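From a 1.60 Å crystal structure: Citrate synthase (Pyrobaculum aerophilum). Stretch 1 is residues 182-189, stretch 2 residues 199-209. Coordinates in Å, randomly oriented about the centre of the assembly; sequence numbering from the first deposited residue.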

# COMPACT_ATOMS: atom_id res chain seq x y z
N GLY A 182 -2.82 16.34 -26.65
CA GLY A 182 -3.32 16.48 -25.29
C GLY A 182 -3.16 15.18 -24.52
O GLY A 182 -2.85 14.13 -25.08
N HIS A 183 -3.45 15.24 -23.23
CA HIS A 183 -3.22 14.09 -22.34
C HIS A 183 -3.99 12.85 -22.79
O HIS A 183 -3.39 11.76 -22.99
CB HIS A 183 -3.62 14.51 -20.93
CG HIS A 183 -3.17 13.57 -19.87
ND1 HIS A 183 -1.91 13.63 -19.31
CD2 HIS A 183 -3.86 12.66 -19.15
CE1 HIS A 183 -1.81 12.71 -18.37
NE2 HIS A 183 -2.99 12.12 -18.23
N ALA A 184 -5.30 13.01 -22.99
CA ALA A 184 -6.18 11.92 -23.40
C ALA A 184 -5.86 11.46 -24.84
O ALA A 184 -5.72 10.27 -25.12
CB ALA A 184 -7.62 12.34 -23.30
N ALA A 185 -5.73 12.41 -25.76
CA ALA A 185 -5.41 12.05 -27.15
C ALA A 185 -4.09 11.32 -27.25
O ALA A 185 -3.94 10.33 -27.97
CB ALA A 185 -5.39 13.29 -28.05
N ASN A 186 -3.10 11.81 -26.51
CA ASN A 186 -1.82 11.20 -26.56
C ASN A 186 -1.88 9.76 -26.05
O ASN A 186 -1.17 8.88 -26.56
CB ASN A 186 -0.82 11.97 -25.73
CG ASN A 186 0.53 11.36 -25.80
OD1 ASN A 186 1.14 11.32 -26.87
ND2 ASN A 186 1.01 10.82 -24.67
N PHE A 187 -2.69 9.52 -25.03
CA PHE A 187 -2.81 8.15 -24.53
C PHE A 187 -3.28 7.22 -25.64
O PHE A 187 -2.70 6.16 -25.87
CB PHE A 187 -3.77 8.08 -23.36
CG PHE A 187 -4.11 6.67 -22.96
CD1 PHE A 187 -3.15 5.82 -22.46
CD2 PHE A 187 -5.40 6.19 -23.15
CE1 PHE A 187 -3.45 4.52 -22.14
CE2 PHE A 187 -5.72 4.88 -22.79
CZ PHE A 187 -4.74 4.05 -22.30
N LEU A 188 -4.31 7.63 -26.36
CA LEU A 188 -4.81 6.79 -27.45
C LEU A 188 -3.78 6.62 -28.56
O LEU A 188 -3.66 5.56 -29.16
CB LEU A 188 -6.13 7.32 -28.01
CG LEU A 188 -7.32 7.24 -27.06
CD1 LEU A 188 -8.55 7.86 -27.70
CD2 LEU A 188 -7.58 5.79 -26.60
N TYR A 189 -3.05 7.69 -28.84
CA TYR A 189 -1.96 7.61 -29.81
C TYR A 189 -0.88 6.60 -29.35
O TYR A 189 -0.42 5.77 -30.13
CB TYR A 189 -1.36 9.01 -30.00
CG TYR A 189 -0.04 9.01 -30.71
CD1 TYR A 189 0.05 8.72 -32.06
CD2 TYR A 189 1.13 9.24 -30.01
CE1 TYR A 189 1.27 8.67 -32.69
CE2 TYR A 189 2.35 9.19 -30.63
CZ TYR A 189 2.42 8.91 -31.97
OH TYR A 189 3.65 8.87 -32.57
N LEU A 199 -13.68 12.15 -31.26
CA LEU A 199 -14.70 11.62 -30.39
C LEU A 199 -14.12 10.59 -29.40
O LEU A 199 -14.49 10.59 -28.23
CB LEU A 199 -15.81 11.01 -31.24
CG LEU A 199 -17.06 10.49 -30.55
CD1 LEU A 199 -17.64 11.50 -29.58
CD2 LEU A 199 -18.07 10.11 -31.65
N ALA A 200 -13.16 9.79 -29.85
CA ALA A 200 -12.52 8.81 -28.96
C ALA A 200 -11.69 9.55 -27.90
O ALA A 200 -11.76 9.23 -26.71
CB ALA A 200 -11.65 7.84 -29.76
N SER A 201 -10.96 10.58 -28.33
CA SER A 201 -10.16 11.39 -27.38
C SER A 201 -11.06 12.05 -26.36
O SER A 201 -10.70 12.16 -25.19
CB SER A 201 -9.37 12.48 -28.12
OG SER A 201 -8.44 11.89 -29.00
N ARG A 202 -12.17 12.61 -26.82
CA ARG A 202 -13.11 13.22 -25.89
C ARG A 202 -13.58 12.22 -24.84
O ARG A 202 -13.75 12.57 -23.67
CB ARG A 202 -14.32 13.83 -26.61
CG ARG A 202 -15.31 14.47 -25.66
CD ARG A 202 -16.31 15.36 -26.36
NE ARG A 202 -17.29 14.65 -27.17
CZ ARG A 202 -18.51 14.28 -26.76
NH1 ARG A 202 -18.89 14.42 -25.49
NH2 ARG A 202 -19.34 13.71 -27.62
N GLY A 203 -13.86 11.00 -25.27
CA GLY A 203 -14.29 9.96 -24.37
C GLY A 203 -13.27 9.68 -23.29
O GLY A 203 -13.60 9.58 -22.12
N ILE A 204 -12.01 9.58 -23.70
CA ILE A 204 -10.93 9.34 -22.73
C ILE A 204 -10.82 10.54 -21.80
O ILE A 204 -10.78 10.39 -20.57
CB ILE A 204 -9.59 9.01 -23.40
CG1 ILE A 204 -9.70 7.69 -24.18
CG2 ILE A 204 -8.46 8.92 -22.35
CD1 ILE A 204 -10.05 6.47 -23.32
N ASP A 205 -10.80 11.74 -22.36
CA ASP A 205 -10.69 12.95 -21.53
C ASP A 205 -11.84 13.01 -20.52
O ASP A 205 -11.63 13.28 -19.33
CB ASP A 205 -10.73 14.20 -22.40
CG ASP A 205 -10.21 15.43 -21.68
OD1 ASP A 205 -9.19 15.33 -20.98
OD2 ASP A 205 -10.74 16.54 -21.93
N LEU A 206 -13.06 12.75 -21.00
CA LEU A 206 -14.23 12.78 -20.14
C LEU A 206 -14.10 11.74 -19.04
O LEU A 206 -14.33 12.02 -17.87
CB LEU A 206 -15.50 12.53 -20.95
CG LEU A 206 -16.80 12.62 -20.17
CD1 LEU A 206 -16.95 14.00 -19.50
CD2 LEU A 206 -17.97 12.32 -21.13
N TYR A 207 -13.72 10.52 -19.41
CA TYR A 207 -13.57 9.46 -18.43
C TYR A 207 -12.56 9.89 -17.36
O TYR A 207 -12.79 9.71 -16.16
CB TYR A 207 -13.10 8.18 -19.09
CG TYR A 207 -12.93 7.05 -18.09
CD1 TYR A 207 -13.96 6.16 -17.84
CD2 TYR A 207 -11.77 6.94 -17.35
CE1 TYR A 207 -13.81 5.17 -16.89
CE2 TYR A 207 -11.63 5.97 -16.40
CZ TYR A 207 -12.65 5.10 -16.17
OH TYR A 207 -12.50 4.13 -15.21
N LEU A 208 -11.46 10.49 -17.80
CA LEU A 208 -10.42 10.90 -16.87
C LEU A 208 -10.96 11.96 -15.92
O LEU A 208 -10.68 11.94 -14.73
CB LEU A 208 -9.17 11.38 -17.59
CG LEU A 208 -8.39 10.36 -18.41
CD1 LEU A 208 -7.25 11.03 -19.12
CD2 LEU A 208 -7.90 9.18 -17.60
N ILE A 209 -11.69 12.93 -16.45
CA ILE A 209 -12.29 13.93 -15.58
C ILE A 209 -13.23 13.28 -14.57
O ILE A 209 -13.17 13.53 -13.38
CB ILE A 209 -13.13 14.94 -16.40
CG1 ILE A 209 -12.19 15.78 -17.27
CG2 ILE A 209 -14.00 15.80 -15.48
CD1 ILE A 209 -12.91 16.67 -18.27
O HOH W 1 -6.68 15.52 -22.35

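This is a close, largely apolar packing of two helices that cross at a steep angle, held by side-chain interlock around Ala184 and supplemented by one bridging water, with no direct hydrogen bond from one stretch to the other. The axes of helix 183-189 and helix 199-209 approach to 8.0 Å, and their N-to-C directions diverge by 118°, so the helices run neither parallel nor fully antiparallel. The two stretches bury 381 Å² between them, both sides summed.

The nearest CA pairs have alanine on the first helix: Ala185 to Ser201, 4.8 Å between CA atoms, and Ala184 to Asp205, 5.0 Å between CA atoms. Ala184 points its CA-to-CB bond toward the second helix and acts as a knob in a hole formed by Ser201, Ile204, Asp205 and Leu208. The distances bear this out: Ala184 CB is 3.4 Å from Asp205 N, 3.6 Å from Ser201 O, 3.6 Å from Ile204 CG2 and 4.4 Å from Leu208 CD1. The methyl group therefore reaches the backbone of the opposing helix as well as its side chains. The two backbone atoms it meets already serve each other, since Asp205 N donates to Ser201 O at 2.9 Å within the helix; the methyl packs against a satisfied pair.

Ala185 lies beside this knob, its CA-to-CB bond directed sideways. Ala185 CB meets Ser201 OG at 3.5 Å, a van der Waals contact, because a methyl carbon offers the hydroxyl no hydrogen-bonding partner.

One turn after Ala184, Leu188 extends the apolar surface. Its m,t rotamer carries Leu188 CD1 to 3.7 Å from Ala200 CB and 3.7 Å from Ile204 CG1, while the same Leu188 CD1 lies 3.6 Å from Ala200 C. A single methyl thus settles between residues spaced one turn apart on the second helix. Ile204, itself directed toward the first helix, is shared by three of its residues: besides Ala184 and Leu188, it meets Phe187, with Phe187 CD2 4.2 Å from Ile204 CG2, a looser contact with an oblique approach to the ring.

At the start of the first helix, His183 departs sideways along CA-to-CB, but the end of its side chain comes nearer to the second helix. His183 CD2 lies 3.8 Å from Leu208 CD1, which sits at the edge of the imidazole, near the ring plane.

The polar link is made through water 1. Water 1 accepts a hydrogen bond from Ala184 N at 2.9 Å and donates one to Asp205 OD1, also at 2.9 Å. Ala184 N is in the first turn of its helix, where amides lack the usual backbone acceptor four residues earlier within the helix, so the water supplies one. The bridge joins the same two residues whose side chains pack directly, Ala184 CB to Asp205 CB at 3.7 Å.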